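Local coordinates for virulent strain associated lipoprotein (Borreliella spielmanii A14S, PDB 6FZZ), which is an outer surface lipoprotein of the PFam54 family from a Lyme disease spirochaete and may bind glutathione, as the Borrelia burgdorferi protein BBE31 does, at residues A[155-158]-A[159-163]; A[193-196]-A[197-200]; A[15-18]-A[19-23]; A[125-128]-A[129-132]; A[31-34]-A[35-39]. One frame throughout, in Å; residues are numbered along the deposited sequence.

Interaction 1 (A[155-158]-A[159-163])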
loop_
_atom_site.group_PDB
_atom_site.type_symbol
_atom_site.label_atom_id
_atom_site.label_comp_id
_atom_site.label_asym_id
_atom_site.label_seq_id
_atom_site.Cartn_x
_atom_site.Cartn_y
_atom_site.Cartn_z
ATOM N N LYS A 155 -4.478 0.063 -5.170
ATOM C CA LYS A 155 -3.170 -0.369 -4.742
ATOM C C LYS A 155 -2.321 -0.746 -5.907
ATOM O O LYS A 155 -1.131 -0.403 -5.953
ATOM C CB LYS A 155 -3.314 -1.528 -3.753
ATOM C CG LYS A 155 -2.083 -2.407 -3.688
ATOM C CD LYS A 155 -2.158 -3.453 -2.592
ATOM C CE LYS A 155 -0.768 -4.124 -2.541
ATOM N NZ LYS A 155 -0.636 -4.925 -1.347
ATOM N N GLU A 156 -2.909 -1.503 -6.836
ATOM C CA GLU A 156 -2.213 -1.959 -8.052
ATOM C C GLU A 156 -1.709 -0.791 -8.964
ATOM O O GLU A 156 -0.614 -0.856 -9.513
ATOM C CB GLU A 156 -3.127 -2.868 -8.851
ATOM C CG GLU A 156 -2.611 -3.160 -10.238
ATOM C CD GLU A 156 -3.222 -4.399 -10.814
ATOM O OE1 GLU A 156 -4.475 -4.558 -10.675
ATOM O OE2 GLU A 156 -2.447 -5.196 -11.409
ATOM N N ILE A 157 -2.490 0.283 -9.055
ATOM C CA ILE A 157 -2.086 1.507 -9.754
ATOM C C ILE A 157 -0.835 2.165 -9.110
ATOM O O ILE A 157 0.132 2.491 -9.812
ATOM C CB ILE A 157 -3.240 2.534 -9.784
ATOM C CG1 ILE A 157 -4.418 1.978 -10.562
ATOM C CG2 ILE A 157 -2.814 3.855 -10.435
ATOM C CD1 ILE A 157 -4.041 1.252 -11.833
ATOM N N ILE A 158 -0.858 2.303 -7.787
ATOM C CA ILE A 158 0.295 2.830 -7.062
ATOM C C ILE A 158 1.537 1.951 -7.186
ATOM O O ILE A 158 2.609 2.461 -7.455
ATOM C CB ILE A 158 -0.059 3.189 -5.607
ATOM C CG1 ILE A 158 -0.962 4.404 -5.624
ATOM C CG2 ILE A 158 1.188 3.500 -4.747
ATOM C CD1 ILE A 158 -0.744 5.337 -6.812
ATOM N N SER A 159 1.362 0.641 -7.007
ATOM C CA SER A 159 2.441 -0.299 -7.184
ATOM C C SER A 159 3.046 -0.153 -8.563
ATOM O O SER A 159 4.293 -0.141 -8.690
ATOM C CB SER A 159 1.991 -1.800 -6.916
ATOM O OG SER A 159 2.973 -2.638 -7.459
ATOM N N LYS A 160 2.216 -0.075 -9.609
ATOM C CA LYS A 160 2.796 0.138 -10.940
ATOM C C LYS A 160 3.484 1.483 -11.098
ATOM O O LYS A 160 4.474 1.623 -11.845
ATOM C CB LYS A 160 1.767 -0.050 -12.042
ATOM C CG LYS A 160 1.227 -1.479 -12.111
ATOM C CD LYS A 160 0.450 -1.685 -13.402
ATOM C CE LYS A 160 -0.218 -3.049 -13.432
ATOM N NZ LYS A 160 -1.523 -2.938 -14.133
ATOM N N THR A 161 2.931 2.501 -10.469
ATOM C CA THR A 161 3.551 3.830 -10.540
ATOM C C THR A 161 4.961 3.773 -9.956
ATOM O O THR A 161 5.872 4.319 -10.534
ATOM C CB THR A 161 2.665 4.887 -9.838
ATOM O OG1 THR A 161 1.381 4.877 -10.488
ATOM C CG2 THR A 161 3.260 6.325 -9.917
ATOM N N PHE A 162 5.118 3.098 -8.829
ATOM C CA PHE A 162 6.431 2.981 -8.166
ATOM C C PHE A 162 7.414 2.118 -8.973
ATOM O O PHE A 162 8.619 2.452 -9.069
ATOM C CB PHE A 162 6.273 2.434 -6.798
ATOM C CG PHE A 162 5.616 3.371 -5.823
ATOM C CD1 PHE A 162 5.518 4.747 -6.057
ATOM C CD2 PHE A 162 5.121 2.856 -4.650
ATOM C CE1 PHE A 162 4.944 5.599 -5.084
ATOM C CE2 PHE A 162 4.533 3.664 -3.700
ATOM C CZ PHE A 162 4.435 5.045 -3.920
ATOM N N LYS A 163 6.909 1.047 -9.578
ATOM C CA LYS A 163 7.776 0.232 -10.484
ATOM C C LYS A 163 8.259 1.006 -11.691
ATOM O O LYS A 163 9.443 0.960 -12.020
ATOM C CB LYS A 163 7.096 -1.067 -10.874
ATOM C CG LYS A 163 6.833 -1.951 -9.658
ATOM C CD LYS A 163 8.033 -2.817 -9.359
ATOM C CE LYS A 163 8.327 -3.760 -10.525
ATOM N NZ LYS A 163 9.078 -4.933 -10.040
#
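With CG2 of I158 anti to the backbone N and the ring-bearing CG of F162 turned beside its own backbone N (chi1 -70°), the two side chains run side by side one helical turn apart. The I158 CG2 methyl lies over one face of the F162 ring, 3.9 Å from its centroid, and comes within 3.5 Å of F162 CE2 in a CH-pi contact. This is an i, i+4 pair on the buried side of helix 138-170, in the all-helical PFam54 fold, where I158 also packs on L115 and F162 rests against S112, both of helix 105-126, and I190 and I194 of helix 180-209 pack against F162. On the same helix T161 doubles the backbone bond: both T161 N and, at 2.8 Å, T161 OG1 donate to I157 O, reaching it from opposite faces of its carbonyl plane. Toward solvent, E156 and K160 lie alongside each other and form a long salt bridge, E156 OE2 to K160 NZ 3.7 Å, a loose pairing of charges.

Interaction 2 (A[193-196]-A[197-200])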
loop_
_atom_site.group_PDB
_atom_site.type_symbol
_atom_site.label_atom_id
_atom_site.label_comp_id
_atom_site.label_asym_id
_atom_site.label_seq_id
_atom_site.Cartn_x
_atom_site.Cartn_y
_atom_site.Cartn_z
ATOM N N GLN A 193 -0.799 11.985 -7.615
ATOM C CA GLN A 193 -1.460 10.762 -7.969
ATOM C C GLN A 193 -1.713 9.782 -6.799
ATOM O O GLN A 193 -2.804 9.205 -6.731
ATOM C CB GLN A 193 -0.723 10.078 -9.105
ATOM C CG GLN A 193 -0.873 10.797 -10.431
ATOM C CD GLN A 193 -2.301 10.718 -11.004
ATOM O OE1 GLN A 193 -3.288 11.037 -10.322
ATOM N NE2 GLN A 193 -2.412 10.317 -12.276
ATOM N N ILE A 194 -0.752 9.628 -5.885
ATOM C CA ILE A 194 -0.920 8.682 -4.779
ATOM C C ILE A 194 -2.001 9.228 -3.929
ATOM O O ILE A 194 -2.778 8.460 -3.403
ATOM C CB ILE A 194 0.291 8.495 -3.846
ATOM C CG1 ILE A 194 1.495 7.967 -4.546
ATOM C CG2 ILE A 194 0.003 7.452 -2.733
ATOM C CD1 ILE A 194 2.652 8.075 -3.586
ATOM N N LYS A 195 -1.999 10.552 -3.709
ATOM C CA LYS A 195 -2.899 11.174 -2.769
ATOM C C LYS A 195 -4.349 11.026 -3.279
ATOM O O LYS A 195 -5.244 10.761 -2.481
ATOM C CB LYS A 195 -2.544 12.649 -2.587
ATOM C CG LYS A 195 -3.362 13.362 -1.536
ATOM C CD LYS A 195 -2.954 12.901 -0.141
ATOM C CE LYS A 195 -3.724 13.578 0.957
ATOM N NZ LYS A 195 -5.005 12.917 1.286
ATOM N N GLU A 196 -4.541 11.086 -4.586
ATOM C CA GLU A 196 -5.861 10.870 -5.138
ATOM C C GLU A 196 -6.335 9.442 -4.926
ATOM O O GLU A 196 -7.499 9.222 -4.604
ATOM C CB GLU A 196 -5.924 11.205 -6.624
ATOM C CG GLU A 196 -5.790 12.715 -6.838
ATOM C CD GLU A 196 -6.134 13.164 -8.235
ATOM O OE1 GLU A 196 -6.199 12.323 -9.177
ATOM O OE2 GLU A 196 -6.367 14.379 -8.372
ATOM N N LYS A 197 -5.445 8.491 -5.166
ATOM C CA LYS A 197 -5.786 7.085 -5.028
ATOM C C LYS A 197 -5.993 6.784 -3.551
ATOM O O LYS A 197 -6.830 5.971 -3.197
ATOM C CB LYS A 197 -4.674 6.217 -5.609
ATOM C CG LYS A 197 -4.556 6.276 -7.129
ATOM C CD LYS A 197 -5.729 5.606 -7.807
ATOM C CE LYS A 197 -6.026 6.236 -9.159
ATOM N NZ LYS A 197 -7.426 5.877 -9.504
ATOM N N GLN A 198 -5.266 7.468 -2.683
ATOM C CA GLN A 198 -5.412 7.276 -1.268
ATOM C C GLN A 198 -6.789 7.745 -0.791
ATOM O O GLN A 198 -7.465 7.066 -0.012
ATOM C CB GLN A 198 -4.358 8.022 -0.472
ATOM C CG GLN A 198 -4.614 7.958 1.036
ATOM C CD GLN A 198 -5.202 9.233 1.599
ATOM O OE1 GLN A 198 -4.751 10.321 1.253
ATOM N NE2 GLN A 198 -6.242 9.116 2.409
ATOM N N GLU A 199 -7.183 8.944 -1.228
ATOM C CA GLU A 199 -8.534 9.417 -0.971
ATOM C C GLU A 199 -9.651 8.515 -1.499
ATOM O O GLU A 199 -10.688 8.330 -0.836
ATOM C CB GLU A 199 -8.685 10.841 -1.489
ATOM C CG GLU A 199 -7.884 11.806 -0.633
ATOM C CD GLU A 199 -7.880 13.251 -1.145
ATOM O OE1 GLU A 199 -8.632 13.575 -2.048
ATOM O OE2 GLU A 199 -7.107 14.042 -0.628
ATOM N N GLU A 200 -9.449 8.029 -2.696
ATOM C CA GLU A 200 -10.324 7.040 -3.289
ATOM C C GLU A 200 -10.443 5.756 -2.421
ATOM O O GLU A 200 -11.550 5.271 -2.175
ATOM C CB GLU A 200 -9.825 6.765 -4.683
ATOM C CG GLU A 200 -10.678 5.826 -5.493
ATOM C CD GLU A 200 -10.176 5.685 -6.931
ATOM O OE1 GLU A 200 -9.448 6.599 -7.440
ATOM O OE2 GLU A 200 -10.578 4.658 -7.522
#
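K195 folds its aliphatic chain alongside Q198, with CD and CE both 3.4 Å from Q198 OE1, before its ammonium group meets that oxygen. The bond from K195 NZ to Q198 OE1 is short, 2.6 Å, and the donor lies in the plane of the amide. The same nitrogen also donates to E199 OE2 at 3.1 Å, completing a salt bridge on the anti lone pair of that oxygen. Bends at chi2 (72°) and chi4 (86°) let the lysine reach forward to i+3 and i+4 at once, and the two acceptors together restrict where its ammonium can sit. Two residues on, K197 NZ donates to E200 OE1 at 3.0 Å in a second salt bridge, meeting it on the syn side but 28° out of the carboxylate plane. Both lysines thus pair with glutamates further along helix 180-209, in a predicted coiled-coil stretch. I194 is buried against I158 and F162 of helix 138-170 and against T111 and S112 of helix 105-126, while K197 also packs on I158.

Interaction 3 (A[15-18]-A[19-23])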
loop_
_atom_site.group_PDB
_atom_site.type_symbol
_atom_site.label_atom_id
_atom_site.label_comp_id
_atom_site.label_asym_id
_atom_site.label_seq_id
_atom_site.Cartn_x
_atom_site.Cartn_y
_atom_site.Cartn_z
ATOM N N LYS A 15 -26.167 -15.359 -7.668
ATOM C CA LYS A 15 -25.794 -15.247 -6.267
ATOM C C LYS A 15 -24.611 -16.226 -5.953
ATOM O O LYS A 15 -23.632 -15.882 -5.277
ATOM C CB LYS A 15 -26.979 -15.509 -5.350
ATOM C CG LYS A 15 -26.757 -15.053 -3.910
ATOM C CD LYS A 15 -27.905 -15.411 -2.997
ATOM C CE LYS A 15 -28.032 -14.448 -1.805
ATOM N NZ LYS A 15 -27.351 -14.904 -0.555
ATOM N N ASN A 16 -24.715 -17.443 -6.476
ATOM C CA ASN A 16 -23.764 -18.513 -6.162
ATOM C C ASN A 16 -22.402 -18.118 -6.687
ATOM O O ASN A 16 -21.416 -18.136 -5.939
ATOM C CB ASN A 16 -24.254 -19.846 -6.719
ATOM C CG ASN A 16 -25.498 -20.347 -6.001
ATOM O OD1 ASN A 16 -25.743 -20.049 -4.848
ATOM N ND2 ASN A 16 -26.235 -21.206 -6.656
ATOM N N LYS A 17 -22.360 -17.641 -7.916
ATOM C CA LYS A 17 -21.119 -17.216 -8.481
ATOM C C LYS A 17 -20.476 -16.013 -7.741
ATOM O O LYS A 17 -19.263 -15.958 -7.558
ATOM C CB LYS A 17 -21.253 -16.897 -9.992
ATOM C CG LYS A 17 -19.874 -16.601 -10.546
ATOM C CD LYS A 17 -19.685 -16.750 -12.036
ATOM C CE LYS A 17 -18.199 -16.763 -12.364
ATOM N NZ LYS A 17 -17.605 -15.404 -12.253
ATOM N N LEU A 18 -21.291 -15.030 -7.357
ATOM C CA LEU A 18 -20.796 -13.889 -6.596
ATOM C C LEU A 18 -20.214 -14.290 -5.258
ATOM O O LEU A 18 -19.162 -13.735 -4.792
ATOM C CB LEU A 18 -21.976 -12.899 -6.401
ATOM C CG LEU A 18 -22.309 -12.029 -7.616
ATOM C CD1 LEU A 18 -23.615 -11.259 -7.389
ATOM C CD2 LEU A 18 -21.178 -11.047 -7.872
ATOM N N LEU A 19 -20.909 -15.199 -4.579
ATOM C CA LEU A 19 -20.435 -15.673 -3.277
ATOM C C LEU A 19 -19.049 -16.268 -3.503
ATOM O O LEU A 19 -18.111 -15.958 -2.758
ATOM C CB LEU A 19 -21.389 -16.659 -2.615
ATOM C CG LEU A 19 -22.658 -16.066 -1.990
ATOM C CD1 LEU A 19 -23.702 -17.144 -1.676
ATOM C CD2 LEU A 19 -22.325 -15.298 -0.719
ATOM N N ASN A 20 -18.936 -17.102 -4.553
ATOM C CA ASN A 20 -17.677 -17.778 -4.830
ATOM C C ASN A 20 -16.587 -16.775 -5.187
ATOM O O ASN A 20 -15.475 -16.878 -4.696
ATOM C CB ASN A 20 -17.866 -18.847 -5.937
ATOM C CG ASN A 20 -18.596 -20.073 -5.427
ATOM O OD1 ASN A 20 -18.509 -20.387 -4.275
ATOM N ND2 ASN A 20 -19.293 -20.749 -6.260
ATOM N N ASP A 21 -16.885 -15.809 -6.061
ATOM C CA ASP A 21 -15.831 -14.915 -6.539
ATOM C C ASP A 21 -15.288 -14.032 -5.347
ATOM O O ASP A 21 -14.142 -13.662 -5.217
ATOM C CB ASP A 21 -16.424 -13.944 -7.533
ATOM C CG ASP A 21 -16.696 -14.544 -8.869
ATOM O OD1 ASP A 21 -16.081 -15.585 -9.261
ATOM O OD2 ASP A 21 -17.527 -13.907 -9.542
ATOM N N LEU A 22 -16.201 -13.717 -4.479
ATOM C CA LEU A 22 -15.931 -12.838 -3.365
ATOM C C LEU A 22 -15.149 -13.568 -2.280
ATOM O O LEU A 22 -14.156 -13.035 -1.748
ATOM C CB LEU A 22 -17.289 -12.313 -2.944
ATOM C CG LEU A 22 -17.531 -11.014 -2.241
ATOM C CD1 LEU A 22 -16.559 -9.899 -2.598
ATOM C CD2 LEU A 22 -18.986 -10.652 -2.499
ATOM N N ARG A 23 -15.476 -14.840 -2.024
ATOM C CA ARG A 23 -14.608 -15.625 -1.159
ATOM C C ARG A 23 -13.268 -15.795 -1.744
ATOM O O ARG A 23 -12.283 -15.730 -1.034
ATOM C CB ARG A 23 -15.165 -17.036 -0.791
ATOM C CG ARG A 23 -16.240 -16.985 0.231
ATOM C CD ARG A 23 -16.934 -18.348 0.428
ATOM N NE ARG A 23 -17.871 -17.953 1.400
ATOM C CZ ARG A 23 -19.182 -18.024 1.340
ATOM N NH1 ARG A 23 -19.840 -18.737 0.424
ATOM N NH2 ARG A 23 -19.822 -17.453 2.339
#
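K15, at the start of helix 15-41, lays its CG 4.3 Å from CD1 of L19, a loose apolar touch, while its ammonium bonds to the backbone oxygen of L136. N16 follows, accepting the backbone N-H of N20 on its carbonyl. K17 then carries the main side-chain contact of this turn. Its CG is anti to the backbone N (chi1 -174°), which sends the chain forward across D21, and a bend at chi4 brings NZ onto the carboxylate. K17 NZ donates to D21 OD2 at 3.1 Å, on the syn lone pair, and more weakly to D21 OD1 at 3.4 Å, so both oxygens share the lysine. This is an i, i+4 salt bridge on the surface of a helix predicted to form a coiled coil, and D21 also touches K145 of helix 138-170. L18 comes last: its carbonyl receives the backbone N-H of L22 at 3.0 Å. The L18 side chain itself packs on K145.

Interaction 4 (A[125-128]-A[129-132])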
loop_
_atom_site.group_PDB
_atom_site.type_symbol
_atom_site.label_atom_id
_atom_site.label_comp_id
_atom_site.label_asym_id
_atom_site.label_seq_id
_atom_site.Cartn_x
_atom_site.Cartn_y
_atom_site.Cartn_z
ATOM N N HIS A 125 -11.440 -6.796 8.186
ATOM C CA HIS A 125 -12.841 -6.687 8.398
ATOM C C HIS A 125 -13.672 -7.791 7.743
ATOM O O HIS A 125 -14.676 -8.300 8.312
ATOM C CB HIS A 125 -13.306 -5.385 7.816
ATOM C CG HIS A 125 -14.736 -5.157 8.004
ATOM N ND1 HIS A 125 -15.283 -4.862 9.239
ATOM C CD2 HIS A 125 -15.758 -5.151 7.127
ATOM C CE1 HIS A 125 -16.588 -4.752 9.120
ATOM N NE2 HIS A 125 -16.897 -4.864 7.844
ATOM N N LEU A 126 -13.324 -8.111 6.511
ATOM C CA LEU A 126 -14.138 -9.051 5.734
ATOM C C LEU A 126 -13.845 -10.527 6.027
ATOM O O LEU A 126 -14.770 -11.385 5.975
ATOM C CB LEU A 126 -13.949 -8.755 4.222
ATOM C CG LEU A 126 -14.536 -7.463 3.657
ATOM C CD1 LEU A 126 -14.179 -7.298 2.180
ATOM C CD2 LEU A 126 -16.045 -7.460 3.752
ATOM N N TYR A 127 -12.575 -10.830 6.259
ATOM C CA TYR A 127 -12.084 -12.181 6.400
ATOM C C TYR A 127 -12.887 -13.011 7.444
ATOM O O TYR A 127 -13.420 -14.109 7.071
ATOM C CB TYR A 127 -10.563 -12.266 6.496
ATOM C CG TYR A 127 -10.091 -13.723 6.524
ATOM C CD1 TYR A 127 -9.939 -14.462 5.340
ATOM C CD2 TYR A 127 -9.859 -14.381 7.735
ATOM C CE1 TYR A 127 -9.551 -15.808 5.357
ATOM C CE2 TYR A 127 -9.464 -15.738 7.766
ATOM C CZ TYR A 127 -9.300 -16.444 6.571
ATOM O OH TYR A 127 -8.993 -17.791 6.593
ATOM N N PRO A 128 -13.109 -12.452 8.643
ATOM C CA PRO A 128 -13.828 -13.203 9.705
ATOM C C PRO A 128 -15.239 -13.382 9.386
ATOM O O PRO A 128 -15.898 -14.226 9.984
ATOM C CB PRO A 128 -13.659 -12.332 10.960
ATOM C CG PRO A 128 -12.486 -11.448 10.656
ATOM C CD PRO A 128 -12.465 -11.225 9.178
ATOM N N LYS A 129 -15.756 -12.566 8.467
ATOM C CA LYS A 129 -17.133 -12.628 8.091
ATOM C C LYS A 129 -17.467 -13.375 6.783
ATOM O O LYS A 129 -18.621 -13.367 6.328
ATOM C CB LYS A 129 -17.690 -11.198 7.928
ATOM C CG LYS A 129 -17.431 -10.293 9.141
ATOM C CD LYS A 129 -17.828 -8.882 8.776
ATOM C CE LYS A 129 -17.753 -7.931 9.979
ATOM N NZ LYS A 129 -16.355 -7.797 10.464
ATOM N N LYS A 130 -16.468 -13.960 6.167
ATOM C CA LYS A 130 -16.610 -14.386 4.795
ATOM C C LYS A 130 -17.596 -15.588 4.637
ATOM O O LYS A 130 -18.136 -15.801 3.579
ATOM C CB LYS A 130 -15.245 -14.786 4.268
ATOM C CG LYS A 130 -14.763 -16.084 4.821
ATOM C CD LYS A 130 -13.335 -16.377 4.515
ATOM C CE LYS A 130 -13.077 -17.864 4.789
ATOM N NZ LYS A 130 -12.462 -18.110 6.100
ATOM N N ASP A 131 -17.774 -16.377 5.687
ATOM C CA ASP A 131 -18.720 -17.508 5.621
ATOM C C ASP A 131 -20.135 -17.092 5.857
ATOM O O ASP A 131 -21.059 -17.889 5.718
ATOM C CB ASP A 131 -18.252 -18.627 6.534
ATOM C CG ASP A 131 -16.928 -19.192 6.070
ATOM O OD1 ASP A 131 -16.625 -19.123 4.845
ATOM O OD2 ASP A 131 -16.167 -19.674 6.915
ATOM N N ASN A 132 -20.316 -15.799 6.095
ATOM C CA ASN A 132 -21.582 -15.210 6.369
ATOM C C ASN A 132 -22.097 -14.385 5.249
ATOM O O ASN A 132 -23.092 -13.707 5.465
ATOM C CB ASN A 132 -21.493 -14.265 7.572
ATOM C CG ASN A 132 -21.130 -14.974 8.835
ATOM O OD1 ASN A 132 -21.869 -14.915 9.803
ATOM N ND2 ASN A 132 -19.963 -15.624 8.854
HETATM O O HOH W 1 -17.594 -16.022 8.478
#
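Two lysine-aromatic pairs, K129 with H125 and K130 with Y127, make up this local contact where helix 105-126 gives way, through a short 3-10 segment, to the loop leading to helix 138-170. K129 turns back along the helix and crosses H125. A bend at chi4 (64°) places K129 NZ 2.8 Å from H125 O, in the carbonyl plane and on a lone pair. From there the ammonium stands 3.2 Å above one face of the H125 ring, offset toward its rim, and K129 CE makes a CH-pi contact over the same ring, 3.5 Å from H125 CE1. K130 instead runs beside Y127, its CG lying between the backbone N and the carbonyl carbon (chi1 73°), which carries the chain up alongside the ring. Its ammonium forms an off-centre cation-pi contact with the Y127 ring, 4.1 Å from the centroid and 33° off the ring normal. The backbone tightens as well: K129 N donates to L126 O, and K130 N to Y127 O. Further on, a water donates to P128 O and accepts from D131 N. A main-chain carbonyl oxygen and an aromatic pi cloud are both electron-rich, so within these two segments the lysines are probably stabilised without a carboxylate, though K130 also touches E27 of helix 15-41.

Interaction 5 (A[31-34]-A[35-39])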
loop_
_atom_site.group_PDB
_atom_site.type_symbol
_atom_site.label_atom_id
_atom_site.label_comp_id
_atom_site.label_asym_id
_atom_site.label_seq_id
_atom_site.Cartn_x
_atom_site.Cartn_y
_atom_site.Cartn_z
ATOM N N THR A 31 -4.243 -14.178 2.091
ATOM C CA THR A 31 -2.923 -14.805 1.855
ATOM C C THR A 31 -1.804 -13.819 1.571
ATOM O O THR A 31 -0.693 -13.937 2.140
ATOM C CB THR A 31 -2.979 -15.833 0.680
ATOM O OG1 THR A 31 -3.806 -16.854 1.125
ATOM C CG2 THR A 31 -1.615 -16.424 0.374
ATOM N N ASP A 32 -2.060 -12.848 0.696
ATOM C CA ASP A 32 -1.081 -11.779 0.496
ATOM C C ASP A 32 -0.745 -11.079 1.796
ATOM O O ASP A 32 0.430 -10.904 2.070
ATOM C CB ASP A 32 -1.515 -10.739 -0.535
ATOM C CG ASP A 32 -1.585 -11.324 -1.942
ATOM O OD1 ASP A 32 -0.929 -12.354 -2.202
ATOM O OD2 ASP A 32 -2.308 -10.767 -2.788
ATOM N N ARG A 33 -1.744 -10.700 2.599
ATOM C CA ARG A 33 -1.451 -10.038 3.868
ATOM C C ARG A 33 -0.473 -10.854 4.702
ATOM O O ARG A 33 0.410 -10.284 5.371
ATOM C CB ARG A 33 -2.710 -9.788 4.711
ATOM C CG ARG A 33 -2.336 -9.098 5.993
ATOM C CD ARG A 33 -3.509 -8.766 6.874
ATOM N NE ARG A 33 -3.256 -7.654 7.825
ATOM C CZ ARG A 33 -3.323 -7.718 9.170
ATOM N NH1 ARG A 33 -3.508 -8.885 9.802
ATOM N NH2 ARG A 33 -3.215 -6.590 9.912
ATOM N N LYS A 34 -0.625 -12.178 4.696
ATOM C CA LYS A 34 0.263 -13.053 5.512
ATOM C C LYS A 34 1.722 -13.003 5.008
ATOM O O LYS A 34 2.683 -13.018 5.788
ATOM C CB LYS A 34 -0.260 -14.504 5.570
ATOM C CG LYS A 34 -1.465 -14.648 6.463
ATOM C CD LYS A 34 -2.190 -15.968 6.221
ATOM C CE LYS A 34 -2.564 -16.678 7.522
ATOM N NZ LYS A 34 -3.969 -17.149 7.478
ATOM N N LYS A 35 1.872 -12.874 3.705
ATOM C CA LYS A 35 3.139 -12.595 3.078
ATOM C C LYS A 35 3.909 -11.384 3.638
ATOM O O LYS A 35 5.112 -11.416 3.921
ATOM C CB LYS A 35 2.918 -12.423 1.595
ATOM C CG LYS A 35 4.001 -13.010 0.710
ATOM C CD LYS A 35 3.528 -13.023 -0.765
ATOM C CE LYS A 35 3.307 -11.619 -1.332
ATOM N NZ LYS A 35 3.156 -11.623 -2.824
ATOM N N TYR A 36 3.206 -10.299 3.764
ATOM C CA TYR A 36 3.765 -9.101 4.352
ATOM C C TYR A 36 4.120 -9.241 5.816
ATOM O O TYR A 36 5.099 -8.650 6.204
ATOM C CB TYR A 36 2.785 -7.953 4.143
ATOM C CG TYR A 36 2.302 -7.883 2.714
ATOM C CD1 TYR A 36 3.139 -8.245 1.656
ATOM C CD2 TYR A 36 0.982 -7.489 2.427
ATOM C CE1 TYR A 36 2.655 -8.226 0.342
ATOM C CE2 TYR A 36 0.515 -7.398 1.127
ATOM C CZ TYR A 36 1.316 -7.822 0.099
ATOM O OH TYR A 36 0.835 -7.747 -1.175
ATOM N N GLU A 37 3.322 -9.997 6.597
ATOM C CA GLU A 37 3.622 -10.286 8.029
ATOM C C GLU A 37 4.888 -11.073 8.079
ATOM O O GLU A 37 5.719 -10.829 8.912
ATOM C CB GLU A 37 2.520 -11.051 8.758
ATOM C CG GLU A 37 1.266 -10.247 9.037
ATOM C CD GLU A 37 0.060 -11.154 9.255
ATOM O OE1 GLU A 37 0.261 -12.329 9.519
ATOM O OE2 GLU A 37 -1.086 -10.715 9.164
ATOM N N LYS A 38 5.051 -11.993 7.138
ATOM C CA LYS A 38 6.258 -12.803 7.046
ATOM C C LYS A 38 7.471 -11.957 6.672
ATOM O O LYS A 38 8.528 -12.169 7.256
ATOM C CB LYS A 38 6.031 -14.021 6.109
ATOM C CG LYS A 38 7.301 -14.791 5.771
ATOM C CD LYS A 38 6.998 -16.174 5.180
ATOM C CE LYS A 38 8.234 -17.075 5.226
ATOM N NZ LYS A 38 8.073 -18.310 4.422
ATOM N N LYS A 39 7.343 -10.963 5.771
ATOM C CA LYS A 39 8.452 -10.122 5.450
ATOM C C LYS A 39 8.866 -9.268 6.680
ATOM O O LYS A 39 10.067 -8.926 6.821
ATOM C CB LYS A 39 8.194 -9.147 4.276
ATOM C CG LYS A 39 7.978 -9.780 2.907
ATOM C CD LYS A 39 9.222 -10.515 2.477
ATOM C CE LYS A 39 9.236 -10.844 0.980
ATOM N NZ LYS A 39 9.747 -12.217 0.928
#
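Two successive turns of helix 15-41, in a stretch predicted to form a coiled coil, pair an arginine with a glutamate on one side and tuck a tyrosine under their own backbone on another. R33 extends with CG anti to the backbone N (chi1 -180°) and crosses E37, bringing R33 NH1 within 3.1 Å of E37 OE2. The guanidinium and carboxylate planes stand 89° apart and the oxygen lies well out of the guanidinium plane, which makes this a salt bridge of charges with no N-H aimed at the acceptor. The ring of Y36 lies beneath D32 O, which sits 3.4 Å above the plane and over its centre, while D32 CB approaches Y36 OH at 3.9 Å. The backbone bond from Y36 N to the same D32 O is weak, at 3.3 Å. Among the neighbouring helices, R33 NE forms its stronger salt bridge with D120 of helix 105-126, Y36 OH is hydrogen-bonded to K155 of helix 138-170, and K78 of helix 71-83 packs against R33, Y36 and E37.

Along the chain the order is interaction 3, interaction 5, interaction 4, interaction 1 and interaction 2. Interactions 3 and 5 share helix 15-41, with centres about 24 Å apart, and they meet helix 138-170 at different points, near its start and at K155. Interaction 3 touches interaction 4, about 13 Å away between centres, through R23 NH2 and K130 O at 2.7 Å, tying the first helix to the loop after helix 105-126. Interaction 5 reaches interaction 1 through Y36 OH and K155 NZ. Interactions 1 and 2, with centres about 12 Å apart, pack helix 138-170 against helix 180-209. Local contacts on four of the six helices, one running into a loop, are thus joined into one all-helical domain.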